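Local coordinates for malonyl CoA-acyl carrier protein transacylase (Clostridium perfringens, PDB 3PTW) that probably transfers the malonyl group from malonyl-CoA to acyl carrier protein, the step that supplies malonyl units for fatty acid synthesis, at residues G12-G17 and L55-E60; I42-L47 and Q63-T68; G93-L98 and E243-Q248; M227-G232 and K251-I256. All coordinates share one frame; numbering follows the deposited sequence.

Overall arrangement
From the N terminus, contact 1 ties the loop after strand 4-8 to the turn leading into helix 59-79, closing a loop that includes three helices (20-25, 27-40 and 44-49). Contact 2 crosses it along the chain, bringing the start of helix 44-49 onto helix 59-79; the two touch where Leu56 packs on Ala65. In contact 3, helix 93-100, which follows the probable nucleophile elbow, meets helix 241-248, closing a long loop that contains the antiparallel four-stranded sheet. Contact 4 crosses contact 3 and joins the end of strand 225-228 to the start of helix 255-264. Ile67 packing on Ser96 connects contacts 2 and 3, while Glu94 and Gln248 of contact 3 meet Asn229 of contact 4.

Contact 1: G12-G17 and L55-E60; sequences GAQYVG and LLNKTE
Gln14 and Asn57 join the GQGAQ loop that follows strand 4-8, a form of the GQGxQ motif known from malonyltransferases, to the type I turn Leu55-Lys58 just before helix 59-79. Gln14 NE2 donates to Asn57 OD1 (2.8 Å, N-H...O 160°) and uses a lone pair in the carbonyl plane of the asparagine. The two side chains cross obliquely, with their amide planes 60° apart, yet Asn57 OD1 stays close to the plane of the Gln14 amide. Within the loop, Gly12 N donates to Gln14 OE1 at 2.8 Å. With CG lodged between its backbone N and carbonyl carbon and the chain bent at chi2 (-78°), Gln14 turns its amide back to meet Gly12, while its CG sits 3.5 Å from Leu56 O. Beside this polar pair, Leu56 CD2 packs 3.7 Å from Tyr15 O, and Val16 CG2 comes within 4.3 Å of the same methyl. Leu56 is buried further by Ala65 and Met18. Because OE1 accepts from a backbone N-H and NE2 gives to a side-chain oxygen, the two ends of the Gln14 amide have different partners; this fixes its flip and ties the loop to the turn through one side chain.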
loop_
_atom_site.group_PDB
_atom_site.type_symbol
_atom_site.label_atom_id
_atom_site.label_comp_id
_atom_site.label_asym_id
_atom_site.label_seq_id
_atom_site.Cartn_x
_atom_site.Cartn_y
_atom_site.Cartn_z
ATOM N N GLY A 12 3.709 5.925 -4.435
ATOM C CA GLY A 12 4.525 5.679 -5.624
ATOM C C GLY A 12 3.725 5.538 -6.902
ATOM O O GLY A 12 4.257 5.750 -7.998
ATOM N N ALA A 13 2.450 5.179 -6.768
ATOM C CA ALA A 13 1.542 5.078 -7.919
ATOM C C ALA A 13 0.721 6.350 -8.197
ATOM O O ALA A 13 -0.061 6.391 -9.153
ATOM C CB ALA A 13 0.617 3.872 -7.752
ATOM N N GLN A 14 0.880 7.385 -7.380
ATOM C CA GLN A 14 0.112 8.623 -7.581
ATOM C C GLN A 14 0.518 9.348 -8.863
ATOM O O GLN A 14 1.652 9.236 -9.317
ATOM C CB GLN A 14 0.232 9.568 -6.374
ATOM C CG GLN A 14 1.576 10.317 -6.253
ATOM C CD GLN A 14 2.713 9.463 -5.684
ATOM O OE1 GLN A 14 2.508 8.318 -5.290
ATOM N NE2 GLN A 14 3.915 10.030 -5.638
ATOM N N TYR A 15 -0.425 10.085 -9.440
ATOM C CA TYR A 15 -0.165 10.943 -10.600
ATOM C C TYR A 15 -1.243 12.012 -10.695
ATOM O O TYR A 15 -2.383 11.816 -10.233
ATOM C CB TYR A 15 -0.107 10.134 -11.910
ATOM C CG TYR A 15 -1.349 9.295 -12.212
ATOM C CD1 TYR A 15 -2.390 9.790 -13.018
ATOM C CD2 TYR A 15 -1.466 7.999 -11.706
ATOM C CE1 TYR A 15 -3.532 9.006 -13.284
ATOM C CE2 TYR A 15 -2.589 7.216 -11.961
ATOM C CZ TYR A 15 -3.610 7.706 -12.746
ATOM O OH TYR A 15 -4.702 6.889 -12.988
ATOM N N VAL A 16 -0.873 13.147 -11.288
ATOM C CA VAL A 16 -1.800 14.247 -11.496
ATOM C C VAL A 16 -2.940 13.780 -12.396
ATOM O O VAL A 16 -2.706 13.219 -13.464
ATOM C CB VAL A 16 -1.088 15.468 -12.130
ATOM C CG1 VAL A 16 -2.040 16.644 -12.240
ATOM C CG2 VAL A 16 0.143 15.848 -11.312
ATOM N N GLY A 17 -4.171 14.019 -11.952
ATOM C CA GLY A 17 -5.364 13.616 -12.694
ATOM C C GLY A 17 -5.963 12.297 -12.215
ATOM O O GLY A 17 -7.041 11.924 -12.653
ATOM N N LEU A 55 2.354 19.294 -4.472
ATOM C CA LEU A 55 2.329 18.463 -3.252
ATOM C C LEU A 55 2.220 16.966 -3.474
ATOM O O LEU A 55 2.558 16.195 -2.578
ATOM C CB LEU A 55 1.210 18.887 -2.291
ATOM C CG LEU A 55 1.272 20.181 -1.477
ATOM C CD1 LEU A 55 2.692 20.723 -1.302
ATOM C CD2 LEU A 55 0.378 21.196 -2.132
ATOM N N LEU A 56 1.745 16.545 -4.641
ATOM C CA LEU A 56 1.388 15.130 -4.828
ATOM C C LEU A 56 2.505 14.128 -4.524
ATOM O O LEU A 56 2.229 12.994 -4.120
ATOM C CB LEU A 56 0.793 14.885 -6.219
ATOM C CG LEU A 56 -0.363 13.888 -6.327
ATOM C CD1 LEU A 56 -1.344 13.947 -5.136
ATOM C CD2 LEU A 56 -1.107 14.103 -7.628
ATOM N N ASN A 57 3.760 14.542 -4.694
ATOM C CA ASN A 57 4.895 13.666 -4.367
ATOM C C ASN A 57 5.516 13.946 -2.993
ATOM O O ASN A 57 6.564 13.388 -2.649
ATOM C CB ASN A 57 5.963 13.703 -5.463
ATOM C CG ASN A 57 5.418 13.339 -6.837
ATOM O OD1 ASN A 57 4.657 12.379 -6.998
ATOM N ND2 ASN A 57 5.818 14.108 -7.844
ATOM N N LYS A 58 4.869 14.807 -2.212
ATOM C CA LYS A 58 5.237 15.000 -0.809
ATOM C C LYS A 58 4.399 14.048 0.054
ATOM O O LYS A 58 3.174 14.149 0.084
ATOM C CB LYS A 58 5.044 16.466 -0.398
ATOM C CG LYS A 58 6.329 17.332 -0.352
ATOM C CD LYS A 58 7.330 17.076 -1.499
ATOM C CE LYS A 58 6.927 17.746 -2.816
ATOM N NZ LYS A 58 6.965 19.236 -2.736
ATOM N N THR A 59 5.067 13.131 0.752
ATOM C CA THR A 59 4.401 11.995 1.410
ATOM C C THR A 59 3.228 12.377 2.340
ATOM O O THR A 59 2.159 11.746 2.296
ATOM C CB THR A 59 5.416 11.053 2.120
ATOM O OG1 THR A 59 5.692 11.523 3.446
ATOM C CG2 THR A 59 6.715 10.976 1.340
ATOM N N GLU A 60 3.415 13.409 3.167
ATOM C CA GLU A 60 2.296 13.971 3.934
ATOM C C GLU A 60 1.017 14.170 3.096
ATOM O O GLU A 60 -0.099 13.901 3.558
ATOM C CB GLU A 60 2.682 15.288 4.586
ATOM C CG GLU A 60 1.567 15.825 5.468
ATOM C CD GLU A 60 1.859 17.179 6.052
ATOM O OE1 GLU A 60 3.023 17.614 6.001
ATOM O OE2 GLU A 60 0.914 17.804 6.577
#

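Contact 2: I42-L47 and Q63-T68; sequences IDMEEL and QPAIIT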
loop_
_atom_site.group_PDB
_atom_site.type_symbol
_atom_site.label_atom_id
_atom_site.label_comp_id
_atom_site.label_asym_id
_atom_site.label_seq_id
_atom_site.Cartn_x
_atom_site.Cartn_y
_atom_site.Cartn_z
ATOM N N ILE A 42 -8.808 21.015 3.027
ATOM C CA ILE A 42 -8.018 21.356 1.839
ATOM C C ILE A 42 -8.771 20.918 0.588
ATOM O O ILE A 42 -9.605 20.017 0.644
ATOM C CB ILE A 42 -6.590 20.736 1.850
ATOM C CG1 ILE A 42 -5.990 20.708 3.257
ATOM C CG2 ILE A 42 -5.647 21.529 0.938
ATOM C CD1 ILE A 42 -4.704 19.886 3.350
ATOM N N ASP A 43 -8.476 21.562 -0.537
ATOM C CA ASP A 43 -9.110 21.230 -1.803
ATOM C C ASP A 43 -8.487 19.963 -2.409
ATOM O O ASP A 43 -7.507 20.025 -3.161
ATOM C CB ASP A 43 -9.040 22.421 -2.770
ATOM C CG ASP A 43 -10.003 22.286 -3.941
ATOM O OD1 ASP A 43 -10.305 21.148 -4.365
ATOM O OD2 ASP A 43 -10.457 23.328 -4.448
ATOM N N MET A 44 -9.077 18.817 -2.071
ATOM C CA MET A 44 -8.567 17.519 -2.505
ATOM C C MET A 44 -8.758 17.259 -3.992
ATOM O O MET A 44 -7.968 16.545 -4.603
ATOM C CB MET A 44 -9.186 16.393 -1.671
ATOM C CG MET A 44 -8.730 16.431 -0.226
ATOM S SD MET A 44 -6.923 16.356 -0.107
ATOM C CE MET A 44 -6.654 14.655 -0.652
ATOM N N GLU A 45 -9.810 17.836 -4.564
ATOM C CA GLU A 45 -10.023 17.796 -6.007
ATOM C C GLU A 45 -8.838 18.417 -6.726
ATOM O O GLU A 45 -8.189 17.766 -7.540
ATOM C CB GLU A 45 -11.308 18.532 -6.383
ATOM C CG GLU A 45 -12.564 17.786 -5.988
ATOM C CD GLU A 45 -13.797 18.652 -6.079
ATOM O OE1 GLU A 45 -14.667 18.535 -5.191
ATOM O OE2 GLU A 45 -13.900 19.454 -7.037
ATOM N N GLU A 46 -8.539 19.667 -6.381
ATOM C CA GLU A 46 -7.399 20.377 -6.941
ATOM C C GLU A 46 -6.082 19.628 -6.712
ATOM O O GLU A 46 -5.271 19.524 -7.629
ATOM C CB GLU A 46 -7.335 21.796 -6.367
ATOM C CG GLU A 46 -6.371 22.736 -7.070
ATOM C CD GLU A 46 -6.765 23.081 -8.511
ATOM O OE1 GLU A 46 -7.870 22.686 -8.972
ATOM O OE2 GLU A 46 -5.947 23.754 -9.181
ATOM N N LEU A 47 -5.877 19.098 -5.507
ATOM C CA LEU A 47 -4.633 18.387 -5.199
ATOM C C LEU A 47 -4.430 17.210 -6.149
ATOM O O LEU A 47 -3.340 17.022 -6.689
ATOM C CB LEU A 47 -4.597 17.899 -3.735
ATOM C CG LEU A 47 -3.437 16.989 -3.280
ATOM C CD1 LEU A 47 -2.039 17.620 -3.509
ATOM C CD2 LEU A 47 -3.581 16.557 -1.822
ATOM N N GLN A 63 -0.301 10.583 0.785
ATOM C CA GLN A 63 -1.033 9.540 1.489
ATOM C C GLN A 63 -2.563 9.801 1.508
ATOM O O GLN A 63 -3.319 8.947 1.044
ATOM C CB GLN A 63 -0.411 9.226 2.872
ATOM C CG GLN A 63 1.052 8.705 2.796
ATOM C CD GLN A 63 1.564 7.992 4.066
ATOM O OE1 GLN A 63 0.832 7.758 5.027
ATOM N NE2 GLN A 63 2.839 7.660 4.061
ATOM N N PRO A 64 -3.021 10.988 1.976
ATOM C CA PRO A 64 -4.472 11.237 1.892
ATOM C C PRO A 64 -4.974 11.438 0.470
ATOM O O PRO A 64 -6.177 11.301 0.213
ATOM C CB PRO A 64 -4.661 12.527 2.688
ATOM C CG PRO A 64 -3.303 13.221 2.625
ATOM C CD PRO A 64 -2.321 12.073 2.689
ATOM N N ALA A 65 -4.080 11.792 -0.444
ATOM C CA ALA A 65 -4.459 11.887 -1.850
ATOM C C ALA A 65 -4.834 10.508 -2.399
ATOM O O ALA A 65 -5.910 10.340 -2.964
ATOM C CB ALA A 65 -3.355 12.522 -2.661
ATOM N N ILE A 66 -3.963 9.528 -2.204
ATOM C CA ILE A 66 -4.209 8.147 -2.656
ATOM C C ILE A 66 -5.397 7.498 -1.942
ATOM O O ILE A 66 -6.249 6.868 -2.579
ATOM C CB ILE A 66 -2.929 7.284 -2.526
ATOM C CG1 ILE A 66 -1.899 7.764 -3.548
ATOM C CG2 ILE A 66 -3.234 5.778 -2.678
ATOM C CD1 ILE A 66 -0.584 7.071 -3.481
ATOM N N ILE A 67 -5.471 7.690 -0.629
ATOM C CA ILE A 67 -6.541 7.119 0.177
ATOM C C ILE A 67 -7.923 7.562 -0.319
ATOM O O ILE A 67 -8.844 6.741 -0.395
ATOM C CB ILE A 67 -6.346 7.446 1.681
ATOM C CG1 ILE A 67 -5.140 6.676 2.243
ATOM C CG2 ILE A 67 -7.622 7.158 2.481
ATOM C CD1 ILE A 67 -5.213 5.159 2.110
ATOM N N THR A 68 -8.037 8.850 -0.658
ATOM C CA THR A 68 -9.259 9.434 -1.210
ATOM C C THR A 68 -9.584 8.848 -2.573
ATOM O O THR A 68 -10.735 8.532 -2.862
ATOM C CB THR A 68 -9.135 10.992 -1.384
ATOM O OG1 THR A 68 -8.814 11.600 -0.126
ATOM C CG2 THR A 68 -10.441 11.583 -1.915
#
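The CE methyl of Met44 rests on the helix backbone at Pro64 and Ala65, where the first turn of helix 44-49 packs on the kinked helix 59-79. The methyl lies 3.5 Å from Pro64 O and 3.7 Å from Ala65 CA. Met44 gets there by bending at both chi2 (-57°) and chi3 (-69°), which folds the thioether round and leaves CE as its point of contact. One turn on, Leu47 CD2 meets Ala65 CB at 4.1 Å, so that Ala65 touches both Met44 and Leu47. Proline has no N-H to give to the preceding turn, in keeping with the kink at Pro64. Farther out, Asp43 caps the N terminus of helix 44-49: its OD1 accepts from Glu46 N at 3.1 Å in an almost straight bond (178°) that arrives from above the carboxylate plane. Helix 27-40 packs against both segments, with Ser36 touching Met44 and bonding to Thr68 OG1. Thr68 OG1 is 3.8 Å from Met44 CE. Pro64 O accepts twice, from Thr68 N and, nearly along its C=O axis, from Thr68 OG1 at 2.7 Å.

Contact 3: G93-L98 and E243-Q248; sequences GEYSAL and ELLTSQ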
loop_
_atom_site.group_PDB
_atom_site.type_symbol
_atom_site.label_atom_id
_atom_site.label_comp_id
_atom_site.label_asym_id
_atom_site.label_seq_id
_atom_site.Cartn_x
_atom_site.Cartn_y
_atom_site.Cartn_z
ATOM N N GLY A 93 -1.921 1.281 1.350
ATOM C CA GLY A 93 -3.200 0.654 0.971
ATOM C C GLY A 93 -3.809 -0.249 2.045
ATOM O O GLY A 93 -4.984 -0.630 1.944
ATOM N N GLU A 94 -3.028 -0.576 3.080
ATOM C CA GLU A 94 -3.551 -1.308 4.239
ATOM C C GLU A 94 -4.625 -0.485 4.932
ATOM O O GLU A 94 -5.594 -1.041 5.462
ATOM C CB GLU A 94 -2.442 -1.662 5.232
ATOM C CG GLU A 94 -2.935 -2.345 6.525
ATOM C CD GLU A 94 -1.904 -3.278 7.101
ATOM O OE1 GLU A 94 -1.133 -3.882 6.307
ATOM O OE2 GLU A 94 -1.864 -3.417 8.346
ATOM N N TYR A 95 -4.470 0.843 4.889
ATOM C CA TYR A 95 -5.504 1.751 5.406
ATOM C C TYR A 95 -6.800 1.688 4.600
ATOM O O TYR A 95 -7.871 1.645 5.186
ATOM C CB TYR A 95 -4.985 3.189 5.557
ATOM C CG TYR A 95 -4.042 3.312 6.731
ATOM C CD1 TYR A 95 -4.509 3.689 7.989
ATOM C CD2 TYR A 95 -2.682 3.013 6.596
ATOM C CE1 TYR A 95 -3.653 3.776 9.078
ATOM C CE2 TYR A 95 -1.816 3.097 7.691
ATOM C CZ TYR A 95 -2.311 3.483 8.920
ATOM O OH TYR A 95 -1.473 3.572 10.013
ATOM N N SER A 96 -6.709 1.660 3.271
ATOM C CA SER A 96 -7.916 1.546 2.444
ATOM C C SER A 96 -8.633 0.228 2.736
ATOM O O SER A 96 -9.849 0.158 2.682
ATOM C CB SER A 96 -7.586 1.594 0.940
ATOM O OG SER A 96 -6.809 2.728 0.571
ATOM N N ALA A 97 -7.864 -0.826 2.987
ATOM C CA ALA A 97 -8.460 -2.120 3.320
ATOM C C ALA A 97 -9.209 -2.028 4.664
ATOM O O ALA A 97 -10.361 -2.460 4.756
ATOM C CB ALA A 97 -7.403 -3.210 3.332
ATOM N N LEU A 98 -8.593 -1.407 5.676
ATOM C CA LEU A 98 -9.241 -1.286 6.992
ATOM C C LEU A 98 -10.495 -0.411 6.980
ATOM O O LEU A 98 -11.427 -0.701 7.715
ATOM C CB LEU A 98 -8.279 -0.798 8.077
ATOM C CG LEU A 98 -7.138 -1.727 8.481
ATOM C CD1 LEU A 98 -6.087 -0.956 9.302
ATOM C CD2 LEU A 98 -7.643 -2.936 9.235
ATOM N N GLU A 243 -1.248 -1.474 17.279
ATOM C CA GLU A 243 0.133 -1.952 17.346
ATOM C C GLU A 243 0.605 -2.480 16.003
ATOM O O GLU A 243 1.740 -2.247 15.618
ATOM C CB GLU A 243 0.274 -3.020 18.426
ATOM C CG GLU A 243 1.555 -3.807 18.391
ATOM C CD GLU A 243 1.364 -5.192 18.976
ATOM O OE1 GLU A 243 1.406 -6.173 18.191
ATOM O OE2 GLU A 243 1.139 -5.292 20.212
ATOM N N LEU A 244 -0.267 -3.202 15.300
ATOM C CA LEU A 244 0.044 -3.678 13.949
ATOM C C LEU A 244 0.243 -2.528 12.958
ATOM O O LEU A 244 0.956 -2.676 11.974
ATOM C CB LEU A 244 -1.042 -4.622 13.452
ATOM C CG LEU A 244 -0.768 -6.142 13.479
ATOM C CD1 LEU A 244 0.304 -6.596 14.466
ATOM C CD2 LEU A 244 -2.052 -6.886 13.723
ATOM N N LEU A 245 -0.382 -1.391 13.240
ATOM C CA LEU A 245 -0.301 -0.209 12.373
ATOM C C LEU A 245 0.905 0.635 12.794
ATOM O O LEU A 245 1.578 1.266 11.969
ATOM C CB LEU A 245 -1.597 0.592 12.478
ATOM C CG LEU A 245 -2.617 0.710 11.338
ATOM C CD1 LEU A 245 -2.565 -0.408 10.301
ATOM C CD2 LEU A 245 -4.017 0.894 11.914
ATOM N N THR A 246 1.184 0.611 14.087
ATOM C CA THR A 246 2.394 1.215 14.639
ATOM C C THR A 246 3.630 0.509 14.077
ATOM O O THR A 246 4.470 1.156 13.461
ATOM C CB THR A 246 2.348 1.176 16.178
ATOM O OG1 THR A 246 1.394 2.149 16.619
ATOM C CG2 THR A 246 3.713 1.471 16.806
ATOM N N SER A 247 3.724 -0.807 14.297
ATOM C CA SER A 247 4.789 -1.651 13.732
ATOM C C SER A 247 5.011 -1.513 12.208
ATOM O O SER A 247 6.150 -1.546 11.737
ATOM C CB SER A 247 4.507 -3.122 14.058
ATOM O OG SER A 247 4.545 -3.347 15.452
ATOM N N GLN A 248 3.926 -1.354 11.444
ATOM C CA GLN A 248 3.978 -1.355 9.975
ATOM C C GLN A 248 5.001 -0.386 9.370
ATOM O O GLN A 248 5.701 -0.740 8.401
ATOM C CB GLN A 248 2.579 -1.091 9.380
ATOM C CG GLN A 248 2.478 -1.382 7.881
ATOM C CD GLN A 248 1.360 -0.615 7.194
ATOM O OE1 GLN A 248 1.120 0.569 7.491
ATOM N NE2 GLN A 248 0.684 -1.271 6.260
HETATM O O HOH W 1 0.231 -4.477 9.569
HETATM O O HOH W 2 0.703 2.330 9.541
#
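Tyr95 OH, Gln248 OE1 and Leu245 O all grip one water between helices 93-100 and 241-248. Lying at the edge of the Tyr95 ring and in its plane, the water accepts from Tyr95 OH at 2.5 Å and donates to Leu245 O at 2.8 Å and to Gln248 OE1 at 2.7 Å. The helix axes of the two segments run nearly antiparallel (164°), 12.2 Å apart at their closest, a spacing bridged by long side chains and water. Leu245 fills the middle. Its CG is 3.4 Å from Tyr95 OH, and its CD1 meets Leu98 CD1 tip to tip at 3.7 Å. Glu94, its CG anti to the backbone N (chi1 176°) and its chain extended, crosses toward Leu245 and Gln248. A second water donates to Glu94 OE2 at 2.6 Å and to Leu244 O at 3.1 Å, while Tyr235 also bonds to OE2 and Asn229 N to OE1. Gln248 comes from the opposite direction; its NE2 donates to Ser91 O, its OE1 is shared with Arg116, and its backbone O pairs with His199 ND1. Ser91 belongs to a GxSxG sequence that probably forms the nucleophile elbow of this acyltransferase. The buried polar ends of Glu94, Tyr95 and Gln248 are therefore satisfied by backbone groups, water and neighbouring side chains, a network that joins the two helices and, through Gln248, reaches Ser91 of the probable elbow.

Contact 4: M227-G232 and K251-I256; sequences MSNVKG and KPVLFI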
loop_
_atom_site.group_PDB
_atom_site.type_symbol
_atom_site.label_atom_id
_atom_site.label_comp_id
_atom_site.label_asym_id
_atom_site.label_seq_id
_atom_site.Cartn_x
_atom_site.Cartn_y
_atom_site.Cartn_z
ATOM N N MET A 227 -5.494 -8.429 5.330
ATOM C CA MET A 227 -4.148 -8.954 5.560
ATOM C C MET A 227 -3.255 -7.886 6.177
ATOM O O MET A 227 -3.261 -6.706 5.757
ATOM C CB MET A 227 -3.514 -9.502 4.268
ATOM C CG MET A 227 -4.289 -10.623 3.604
ATOM S SD MET A 227 -4.491 -12.043 4.708
ATOM C CE MET A 227 -5.550 -13.141 3.793
ATOM N N SER A 228 -2.500 -8.298 7.191
ATOM C CA SER A 228 -1.537 -7.409 7.820
ATOM C C SER A 228 -0.182 -7.530 7.143
ATOM O O SER A 228 0.349 -8.640 7.016
ATOM C CB SER A 228 -1.421 -7.699 9.318
ATOM O OG SER A 228 -0.160 -7.251 9.837
ATOM N N ASN A 229 0.359 -6.383 6.716
ATOM C CA ASN A 229 1.709 -6.278 6.158
ATOM C C ASN A 229 2.770 -6.730 7.171
ATOM O O ASN A 229 3.783 -7.338 6.798
ATOM C CB ASN A 229 2.042 -4.824 5.709
ATOM C CG ASN A 229 1.302 -4.365 4.428
ATOM O OD1 ASN A 229 1.241 -3.160 4.152
ATOM N ND2 ASN A 229 0.774 -5.297 3.644
ATOM N N VAL A 230 2.559 -6.410 8.446
ATOM C CA VAL A 230 3.506 -6.799 9.508
ATOM C C VAL A 230 3.511 -8.316 9.717
ATOM O O VAL A 230 4.579 -8.937 9.792
ATOM C CB VAL A 230 3.205 -6.095 10.875
ATOM C CG1 VAL A 230 4.005 -6.738 12.021
ATOM C CG2 VAL A 230 3.532 -4.621 10.793
ATOM N N LYS A 231 2.314 -8.889 9.818
ATOM C CA LYS A 231 2.132 -10.305 10.154
ATOM C C LYS A 231 2.420 -11.246 8.982
ATOM O O LYS A 231 2.868 -12.371 9.190
ATOM C CB LYS A 231 0.693 -10.537 10.627
ATOM C CG LYS A 231 0.365 -9.969 12.029
ATOM C CD LYS A 231 -1.064 -10.359 12.481
ATOM C CE LYS A 231 -1.209 -11.864 12.662
ATOM N NZ LYS A 231 -2.590 -12.246 13.033
ATOM N N GLY A 232 2.140 -10.780 7.758
ATOM C CA GLY A 232 2.141 -11.639 6.576
ATOM C C GLY A 232 0.924 -12.555 6.548
ATOM O O GLY A 232 0.971 -13.637 5.968
ATOM N N LYS A 251 8.697 -1.859 10.346
ATOM C CA LYS A 251 8.937 -3.291 10.110
ATOM C C LYS A 251 8.737 -3.656 8.627
ATOM O O LYS A 251 8.112 -2.903 7.891
ATOM C CB LYS A 251 7.980 -4.147 10.962
ATOM C CG LYS A 251 8.269 -4.171 12.465
ATOM C CD LYS A 251 9.694 -4.563 12.698
ATOM C CE LYS A 251 10.117 -4.528 14.163
ATOM N NZ LYS A 251 11.505 -5.078 14.164
ATOM N N PRO A 252 9.234 -4.835 8.199
ATOM C CA PRO A 252 9.084 -5.290 6.829
ATOM C C PRO A 252 7.621 -5.390 6.376
ATOM O O PRO A 252 6.764 -5.846 7.138
ATOM C CB PRO A 252 9.703 -6.706 6.870
ATOM C CG PRO A 252 10.721 -6.618 7.936
ATOM C CD PRO A 252 10.071 -5.764 8.984
ATOM N N VAL A 253 7.362 -4.978 5.139
ATOM C CA VAL A 253 6.073 -5.216 4.476
ATOM C C VAL A 253 6.095 -6.597 3.821
ATOM O O VAL A 253 6.699 -6.794 2.761
ATOM C CB VAL A 253 5.751 -4.121 3.443
ATOM C CG1 VAL A 253 4.403 -4.380 2.756
ATOM C CG2 VAL A 253 5.739 -2.762 4.122
ATOM N N LEU A 254 5.440 -7.559 4.466
ATOM C CA LEU A 254 5.376 -8.911 3.945
ATOM C C LEU A 254 4.259 -9.038 2.902
ATOM O O LEU A 254 3.341 -9.857 3.061
ATOM C CB LEU A 254 5.191 -9.903 5.102
ATOM C CG LEU A 254 6.421 -10.386 5.879
ATOM C CD1 LEU A 254 7.603 -9.451 5.812
ATOM C CD2 LEU A 254 6.113 -10.721 7.328
ATOM N N PHE A 255 4.329 -8.222 1.843
ATOM C CA PHE A 255 3.306 -8.261 0.775
ATOM C C PHE A 255 3.159 -9.617 0.105
ATOM O O PHE A 255 2.031 -10.055 -0.166
ATOM C CB PHE A 255 3.533 -7.207 -0.309
ATOM C CG PHE A 255 2.399 -7.139 -1.336
ATOM C CD1 PHE A 255 1.187 -6.516 -1.016
ATOM C CD2 PHE A 255 2.551 -7.689 -2.608
ATOM C CE1 PHE A 255 0.140 -6.443 -1.949
ATOM C CE2 PHE A 255 1.510 -7.620 -3.552
ATOM C CZ PHE A 255 0.308 -6.990 -3.222
ATOM N N ILE A 256 4.286 -10.271 -0.192
ATOM C CA ILE A 256 4.227 -11.588 -0.834
ATOM C C ILE A 256 3.455 -12.594 0.033
ATOM O O ILE A 256 2.614 -13.339 -0.484
ATOM C CB ILE A 256 5.623 -12.143 -1.295
ATOM C CG1 ILE A 256 5.447 -13.488 -2.026
ATOM C CG2 ILE A 256 6.585 -12.297 -0.121
ATOM C CD1 ILE A 256 6.724 -14.092 -2.591
HETATM O O HOH W 3 6.932 -7.655 9.253
#
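Leu254 N donates to Asn229 O (2.9 Å, N-H...O 163°), holding the residue just after strand 225-228 against the loop before helix 255-264, where Leu254 is both the N-cap residue and the centre of an inverse gamma turn. One water adds a second link, donating to Val230 O at 2.7 Å and to Pro252 O at 2.8 Å. Among the side chains, Asn229 and Val253 lie alongside each other and point the same way; the valine CG1 is 3.5 Å from Asn229 CG and touches the whole carboxamide. Leu254, its CG beside the backbone N (chi1 -84°), sends CD2 to within 3.4 Å of Val230 O and lays CB 3.8 Å from Gly232 CA. Ser228-Lys231 form an ST motif, with Ser228 OG accepting from Lys231 N at 3.0 Å. Strand 155-162 backs the other segment through bonds to Val253 and Ile256. With OD1 accepting from Ser91 N and ND2 giving to Asp258 OD2 and Gly89 O, the flip of Asn229 is fixed, while Val253 packs on its amide; the bonds to Ser91 N and Gly89 O probably help to hold the backbone of the likely nucleophile elbow.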